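Type III Pentaketide Synthase (Neurospora crassa, PDB 3EUO) probably builds pentaketide products by repeated acyl transfer, as a type III polyketide synthase of the chalcone and stilbene synthase family. Local coordinates at residues A96-P100 with A101-H105; Y122-E126 with L127-D131; H327-S331 with S332-F336. All blocks are in the same frame, centred on the assembly; numbering follows the deposited sequence.

Contact 1 of 3, residues A96-P100 with A101-H105; sequences ARLVP and AQITH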
loop_
_atom_site.group_PDB
_atom_site.type_symbol
_atom_site.label_atom_id
_atom_site.label_comp_id
_atom_site.label_asym_id
_atom_site.label_seq_id
_atom_site.Cartn_x
_atom_site.Cartn_y
_atom_site.Cartn_z
ATOM N N ALA A 96 6.320 4.727 24.481
ATOM C CA ALA A 96 6.619 3.294 24.507
ATOM C C ALA A 96 8.023 3.020 25.050
ATOM O O ALA A 96 8.387 1.872 25.283
ATOM C CB ALA A 96 6.462 2.693 23.118
ATOM N N ARG A 97 8.789 4.091 25.248
ATOM C CA ARG A 97 10.181 4.020 25.696
ATOM C C ARG A 97 11.051 3.173 24.766
ATOM O O ARG A 97 11.833 2.314 25.202
ATOM C CB ARG A 97 10.253 3.581 27.162
ATOM C CG ARG A 97 9.913 4.731 28.081
ATOM C CD ARG A 97 9.524 4.297 29.477
ATOM N NE ARG A 97 9.383 5.461 30.358
ATOM C CZ ARG A 97 8.379 6.344 30.321
ATOM N NH1 ARG A 97 7.383 6.229 29.437
ATOM N NH2 ARG A 97 8.373 7.357 31.177
ATOM N N LEU A 98 10.892 3.442 23.472
ATOM C CA LEU A 98 11.612 2.731 22.425
ATOM C C LEU A 98 12.544 3.661 21.661
ATOM O O LEU A 98 12.175 4.777 21.300
ATOM C CB LEU A 98 10.634 2.057 21.451
ATOM C CG LEU A 98 9.799 0.893 22.003
ATOM C CD1 LEU A 98 8.764 0.457 20.993
ATOM C CD2 LEU A 98 10.667 -0.294 22.421
ATOM N N VAL A 99 13.759 3.182 21.415
ATOM C CA VAL A 99 14.715 3.905 20.588
ATOM C C VAL A 99 14.615 3.371 19.146
ATOM O O VAL A 99 14.095 2.269 18.938
ATOM C CB VAL A 99 16.147 3.787 21.161
ATOM C CG1 VAL A 99 16.218 4.460 22.537
ATOM C CG2 VAL A 99 16.578 2.337 21.252
ATOM N N PRO A 100 15.087 4.147 18.151
ATOM C CA PRO A 100 14.908 3.761 16.747
ATOM C C PRO A 100 15.293 2.319 16.392
ATOM O O PRO A 100 14.541 1.658 15.677
ATOM C CB PRO A 100 15.792 4.760 15.999
ATOM C CG PRO A 100 15.760 5.962 16.841
ATOM C CD PRO A 100 15.782 5.444 18.259
ATOM N N ALA A 101 16.424 1.829 16.899
ATOM C CA ALA A 101 16.921 0.498 16.527
ATOM C C ALA A 101 15.994 -0.637 16.971
ATOM O O ALA A 101 16.109 -1.774 16.492
ATOM C CB ALA A 101 18.353 0.283 17.062
ATOM N N GLN A 102 15.067 -0.326 17.874
ATOM C CA GLN A 102 14.148 -1.329 18.405
ATOM C C GLN A 102 12.922 -1.569 17.527
ATOM O O GLN A 102 12.219 -2.559 17.706
ATOM C CB GLN A 102 13.693 -0.946 19.809
ATOM C CG GLN A 102 14.758 -1.095 20.883
ATOM C CD GLN A 102 14.235 -0.638 22.233
ATOM O OE1 GLN A 102 14.158 0.561 22.510
ATOM N NE2 GLN A 102 13.834 -1.592 23.066
ATOM N N ILE A 103 12.667 -0.664 16.588
ATOM C CA ILE A 103 11.486 -0.778 15.726
ATOM C C ILE A 103 11.769 -1.807 14.630
ATOM O O ILE A 103 12.735 -1.671 13.873
ATOM C CB ILE A 103 11.068 0.597 15.126
ATOM C CG1 ILE A 103 10.820 1.632 16.234
ATOM C CG2 ILE A 103 9.846 0.457 14.217
ATOM C CD1 ILE A 103 9.710 1.266 17.225
ATOM N N THR A 104 10.914 -2.825 14.556
ATOM C CA THR A 104 11.129 -3.968 13.671
ATOM C C THR A 104 10.338 -3.895 12.364
ATOM O O THR A 104 10.772 -4.432 11.343
ATOM C CB THR A 104 10.768 -5.296 14.369
ATOM O OG1 THR A 104 9.384 -5.265 14.749
ATOM C CG2 THR A 104 11.637 -5.525 15.607
ATOM N N HIS A 105 9.164 -3.267 12.417
ATOM C CA HIS A 105 8.305 -3.112 11.245
ATOM C C HIS A 105 7.690 -1.720 11.303
ATOM O O HIS A 105 7.606 -1.106 12.374
ATOM C CB HIS A 105 7.109 -4.079 11.252
ATOM C CG HIS A 105 7.437 -5.534 11.405
ATOM N ND1 HIS A 105 7.976 -6.068 12.557
ATOM C CD2 HIS A 105 7.182 -6.585 10.591
ATOM C CE1 HIS A 105 8.090 -7.378 12.422
ATOM N NE2 HIS A 105 7.605 -7.720 11.241
HETATM O O HOH W 1 14.350 0.560 13.325
#
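L98 and V99, just ahead of the 3-10 turn P100-Q102, meet the side chains of Q102 and I103 where helix 70-96 has closed in a Schellman motif with positive phi at R97 (57°). At L98 the isobutyl group crosses the Q102 side chain at about a right angle: CD2 lies 3.5 Å from Q102 NE2, against the amide end. Its other methyl, CD1, packs 4.0 Å from I103 CD1; around this pair L98 also touches I209 of strand 204-211, and I103 touches L170. V99 is gripped twice by one partner, at the entry to the turn. Its N-H points almost straight at the side-chain oxygen of Q102 (2.9 Å from V99 N to Q102 OE1, 169° at the hydrogen), and its carbonyl O takes the backbone N-H of Q102 at 3.0 Å between V99 O and Q102 N. The first bond is reached because Q102 keeps CG beside its own backbone N (chi1 -72°) and extends from there, bringing OE1 also to 3.3 Å from V99 CG2. That bond to OE1, with L98 CD2 beside NE2, limits how the carboxamide can turn. P100 begins the turn, its ring nitrogen having no hydrogen to give, and its carbonyl O accepts the N-H of I103 at 3.1 Å from P100 O to I103 N, the donor standing well above the carbonyl plane. A water molecule bridges the turn, donating to both carbonyls: its oxygen lies 2.6 Å from P100 O and 2.8 Å from I103 O.

Contact 2 of 3, residues Y122-E126 with L127-D131; sequences YVAKE and LGLSD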
loop_
_atom_site.group_PDB
_atom_site.type_symbol
_atom_site.label_atom_id
_atom_site.label_comp_id
_atom_site.label_asym_id
_atom_site.label_seq_id
_atom_site.Cartn_x
_atom_site.Cartn_y
_atom_site.Cartn_z
ATOM N N TYR A 122 10.650 8.396 4.013
ATOM C CA TYR A 122 11.170 9.680 4.485
ATOM C C TYR A 122 10.938 9.844 5.988
ATOM O O TYR A 122 11.826 10.313 6.715
ATOM C CB TYR A 122 10.556 10.831 3.683
ATOM C CG TYR A 122 10.878 10.744 2.205
ATOM C CD1 TYR A 122 11.981 11.416 1.670
ATOM C CD2 TYR A 122 10.091 9.977 1.346
ATOM C CE1 TYR A 122 12.287 11.331 0.307
ATOM C CE2 TYR A 122 10.388 9.886 -0.019
ATOM C CZ TYR A 122 11.486 10.564 -0.524
ATOM O OH TYR A 122 11.775 10.469 -1.872
ATOM N N VAL A 123 9.771 9.412 6.458
ATOM C CA VAL A 123 9.479 9.433 7.898
ATOM C C VAL A 123 10.478 8.555 8.660
ATOM O O VAL A 123 11.099 9.004 9.629
ATOM C CB VAL A 123 8.027 8.988 8.219
ATOM C CG1 VAL A 123 7.803 8.941 9.749
ATOM C CG2 VAL A 123 7.022 9.929 7.575
ATOM N N ALA A 124 10.635 7.314 8.201
ATOM C CA ALA A 124 11.572 6.362 8.802
ATOM C C ALA A 124 13.016 6.882 8.827
ATOM O O ALA A 124 13.727 6.696 9.819
ATOM C CB ALA A 124 11.500 5.030 8.086
ATOM N N LYS A 125 13.432 7.525 7.733
ATOM C CA LYS A 125 14.769 8.128 7.623
ATOM C C LYS A 125 14.962 9.250 8.644
ATOM O O LYS A 125 15.997 9.322 9.313
ATOM C CB LYS A 125 15.000 8.664 6.203
ATOM C CG LYS A 125 16.379 9.300 5.961
ATOM C CD LYS A 125 16.392 10.068 4.641
ATOM C CE LYS A 125 17.753 10.701 4.326
ATOM N NZ LYS A 125 17.875 12.108 4.821
ATOM N N GLU A 126 13.968 10.129 8.752
ATOM C CA GLU A 126 14.012 11.221 9.724
ATOM C C GLU A 126 14.047 10.716 11.167
ATOM O O GLU A 126 14.671 11.338 12.033
ATOM C CB GLU A 126 12.828 12.161 9.532
ATOM C CG GLU A 126 12.963 13.108 8.356
ATOM C CD GLU A 126 12.108 14.355 8.522
ATOM O OE1 GLU A 126 12.019 14.875 9.660
ATOM O OE2 GLU A 126 11.524 14.815 7.517
ATOM N N LEU A 127 13.386 9.586 11.413
ATOM C CA LEU A 127 13.380 8.944 12.724
ATOM C C LEU A 127 14.660 8.153 13.016
ATOM O O LEU A 127 14.908 7.766 14.164
ATOM C CB LEU A 127 12.164 8.012 12.863
ATOM C CG LEU A 127 10.769 8.646 12.898
ATOM C CD1 LEU A 127 9.710 7.563 12.718
ATOM C CD2 LEU A 127 10.534 9.406 14.204
ATOM N N GLY A 128 15.458 7.898 11.983
ATOM C CA GLY A 128 16.699 7.140 12.136
ATOM C C GLY A 128 16.456 5.659 12.347
ATOM O O GLY A 128 17.230 4.983 13.030
ATOM N N LEU A 129 15.386 5.135 11.748
ATOM C CA LEU A 129 15.064 3.710 11.873
ATOM C C LEU A 129 16.036 2.826 11.097
ATOM O O LEU A 129 16.817 3.321 10.283
ATOM C CB LEU A 129 13.614 3.440 11.454
ATOM C CG LEU A 129 12.548 4.246 12.202
ATOM C CD1 LEU A 129 11.169 3.753 11.824
ATOM C CD2 LEU A 129 12.750 4.163 13.711
ATOM N N SER A 130 15.990 1.523 11.368
ATOM C CA SER A 130 16.922 0.546 10.802
ATOM C C SER A 130 16.919 0.524 9.273
ATOM O O SER A 130 15.870 0.651 8.649
ATOM C CB SER A 130 16.577 -0.850 11.327
ATOM O OG SER A 130 17.445 -1.836 10.789
ATOM N N ASP A 131 18.091 0.346 8.672
ATOM C CA ASP A 131 18.155 0.128 7.224
ATOM C C ASP A 131 17.528 -1.213 6.835
ATOM O O ASP A 131 17.293 -1.466 5.654
ATOM C CB ASP A 131 19.596 0.214 6.720
ATOM C CG ASP A 131 20.439 -0.962 7.158
ATOM O OD1 ASP A 131 20.323 -1.366 8.331
ATOM O OD2 ASP A 131 21.231 -1.476 6.331
#
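The flat groups that meet here are peptide carbonyls of V123, A124 and K125, each taking an N-H from L127, L129 or G128 in a different way. V123 O receives L127 N in the plane of its carbonyl, an ordinary helical bond of 3.0 Å between those two atoms. A124 O meets L129 N at 3.0 Å, a straight bond (169° at the hydrogen) with the donor tilted a little from the carbonyl plane. K125 O is approached over its face, with G128 N standing well above the plane and 3.1 Å from the oxygen. The last two bonds, with positive phi at G128 (74°), form the Schellman motif that ends helix 119-127; a backbone so turned favours glycine.

Side chains close the same turn. V123 and L127 run side by side in the same direction: V123 CG1 stands opposite its backbone N (chi1 176°), which sets it 3.8 Å from L127 CD1. Beyond the glycine, L129 folds back so that its CD1 lies 4.0 Å from A124 CB while its CG lies 3.6 Å from A124 O, the apolar contact that classically accompanies this cap. With an alanine in place of L129 the backbone bonds could remain, but the touch of CD1 on A124 CB would go and a gap towards P100 and M106 is likely to open.

Y122 and K125 meet E238 of the second subunit. Backbone polarity is thus spent inside the cap, while V123, L127 and L129 give the helix end an apolar flank that packs on strands 105-109 and 168-175 and on helix 70-96.

Contact 3 of 3, residues H327-S331 with S332-F336; sequences HGNSS and SATIF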
loop_
_atom_site.group_PDB
_atom_site.type_symbol
_atom_site.label_atom_id
_atom_site.label_comp_id
_atom_site.label_asym_id
_atom_site.label_seq_id
_atom_site.Cartn_x
_atom_site.Cartn_y
_atom_site.Cartn_z
ATOM N N HIS A 327 -11.749 19.027 15.319
ATOM C CA HIS A 327 -10.722 18.788 14.290
ATOM C C HIS A 327 -11.256 18.307 12.947
ATOM O O HIS A 327 -10.541 18.364 11.942
ATOM C CB HIS A 327 -9.672 17.795 14.803
ATOM C CG HIS A 327 -8.991 18.236 16.059
ATOM N ND1 HIS A 327 -7.905 19.082 16.058
ATOM C CD2 HIS A 327 -9.260 17.967 17.358
ATOM C CE1 HIS A 327 -7.522 19.305 17.303
ATOM N NE2 HIS A 327 -8.330 18.641 18.111
ATOM N N GLY A 328 -12.493 17.818 12.918
ATOM C CA GLY A 328 -13.061 17.314 11.665
ATOM C C GLY A 328 -12.650 15.873 11.400
ATOM O O GLY A 328 -12.085 15.212 12.266
ATOM N N ASN A 329 -12.930 15.404 10.188
ATOM C CA ASN A 329 -12.621 14.037 9.771
ATOM C C ASN A 329 -11.254 14.011 9.081
ATOM O O ASN A 329 -11.122 14.459 7.942
ATOM C CB ASN A 329 -13.741 13.533 8.835
ATOM C CG ASN A 329 -13.459 12.164 8.218
ATOM O OD1 ASN A 329 -12.390 11.589 8.391
ATOM N ND2 ASN A 329 -14.433 11.648 7.469
ATOM N N SER A 330 -10.244 13.481 9.773
ATOM C CA SER A 330 -8.877 13.435 9.238
ATOM C C SER A 330 -8.585 12.098 8.553
ATOM O O SER A 330 -7.442 11.634 8.551
ATOM C CB SER A 330 -7.846 13.704 10.347
ATOM O OG SER A 330 -8.091 14.947 10.986
ATOM N N SER A 331 -9.628 11.502 7.968
ATOM C CA SER A 331 -9.534 10.216 7.271
ATOM C C SER A 331 -8.828 9.161 8.147
ATOM O O SER A 331 -9.161 9.030 9.328
ATOM C CB SER A 331 -8.893 10.405 5.889
ATOM O OG SER A 331 -8.818 9.187 5.172
ATOM N N SER A 332 -7.846 8.441 7.604
ATOM C CA SER A 332 -7.221 7.326 8.330
ATOM C C SER A 332 -6.523 7.715 9.642
ATOM O O SER A 332 -6.303 6.857 10.499
ATOM C CB SER A 332 -6.218 6.588 7.432
ATOM O OG SER A 332 -5.068 7.387 7.206
ATOM N N ALA A 333 -6.173 8.995 9.782
ATOM C CA ALA A 333 -5.438 9.476 10.964
ATOM C C ALA A 333 -6.328 9.716 12.189
ATOM O O ALA A 333 -5.825 9.870 13.307
ATOM C CB ALA A 333 -4.648 10.743 10.620
ATOM N N THR A 334 -7.643 9.736 11.991
ATOM C CA THR A 334 -8.544 10.138 13.068
ATOM C C THR A 334 -8.663 9.092 14.172
ATOM O O THR A 334 -8.761 9.446 15.351
ATOM C CB THR A 334 -9.962 10.471 12.560
ATOM O OG1 THR A 334 -9.871 11.289 11.391
ATOM C CG2 THR A 334 -10.748 11.223 13.632
ATOM N N ILE A 335 -8.666 7.817 13.796
ATOM C CA ILE A 335 -8.943 6.767 14.776
ATOM C C ILE A 335 -7.902 6.705 15.892
ATOM O O ILE A 335 -8.271 6.542 17.058
ATOM C CB ILE A 335 -9.236 5.366 14.145
ATOM C CG1 ILE A 335 -9.803 4.390 15.192
ATOM C CG2 ILE A 335 -7.994 4.774 13.484
ATOM C CD1 ILE A 335 -11.044 4.895 15.927
ATOM N N PHE A 336 -6.617 6.850 15.555
ATOM C CA PHE A 336 -5.589 6.836 16.606
ATOM C C PHE A 336 -5.681 8.098 17.460
ATOM O O PHE A 336 -5.363 8.075 18.654
ATOM C CB PHE A 336 -4.167 6.659 16.043
ATOM C CG PHE A 336 -3.931 5.343 15.314
ATOM C CD1 PHE A 336 -4.724 4.226 15.549
ATOM C CD2 PHE A 336 -2.865 5.229 14.415
ATOM C CE1 PHE A 336 -4.494 3.020 14.873
ATOM C CE2 PHE A 336 -2.620 4.036 13.743
ATOM C CZ PHE A 336 -3.433 2.926 13.970
#
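T334 turns its hydroxyl back beside its own backbone N (chi1 -45°), which places OG1 against S330 and S331, while N329 carries its amide opposite its backbone N (chi1 174°) and, with chi2 near zero (-5°), puts OD1 within bonding distance of S331 N. The threonine hydroxyl donates to the S331 carbonyl, 3.1 Å from T334 OG1 to S331 O, and accepts a weak bond from S330 N, 2.7 Å from OG1 and well bent at the hydrogen. S331 O has a second donor in T334 N, at 3.1 Å and nearly straight. Both donors reach it from the same face of its carbonyl plane, so this buried oxygen is held by the main chain and side chain of one residue. One residue earlier along both segments, A333 N bonds to S330 O at 3.2 Å, and the chain winds into helix 334-342.

N329 OD1 accepts from S331 N at 2.8 Å, an Asx turn that, with the bond from N329 ND2 to the oxidised C143 (3-sulfinoalanine), limits the amide's rotation. The serine hydroxyls find partners beyond the loop: S330 OG bonds to S202 OG, and S332 OG to E175. G328, with positive phi, lets the chain leave helix 318-327 into this bend.

N329 OD1 also weakly meets H296 NE2. Modified C143, H296 and N329 match the Cys-His-Asn catalytic triad of the chalcone synthase family; the arrangement is consistent with the asparagine of a thiolase-fold active site, on a loop bound back to T334 and closed by an Asx turn.

In the fold
Contacts 1 and 2 are neighbours in the N-terminal part of the chain, with centres 11 Å apart, and both follow helix ends on the way to adjacent parallel strands of the large sheet, 105-109 and 134-138. They touch directly: P100 CB lies 3.3 Å from G128 O, and I103 and L129 pack together. Contact 1, a surface turn, relies on a side-chain amide to backbone bond and a water bridge; contact 2, partly buried, on a Schellman end with apolar side chains. Contact 3, in the C-terminal part, is wholly buried near the chain's centre, its nearest atoms about 12 Å from either. There hydroxyls, an amide and backbone N-H groups bond in what is probably the active-site core.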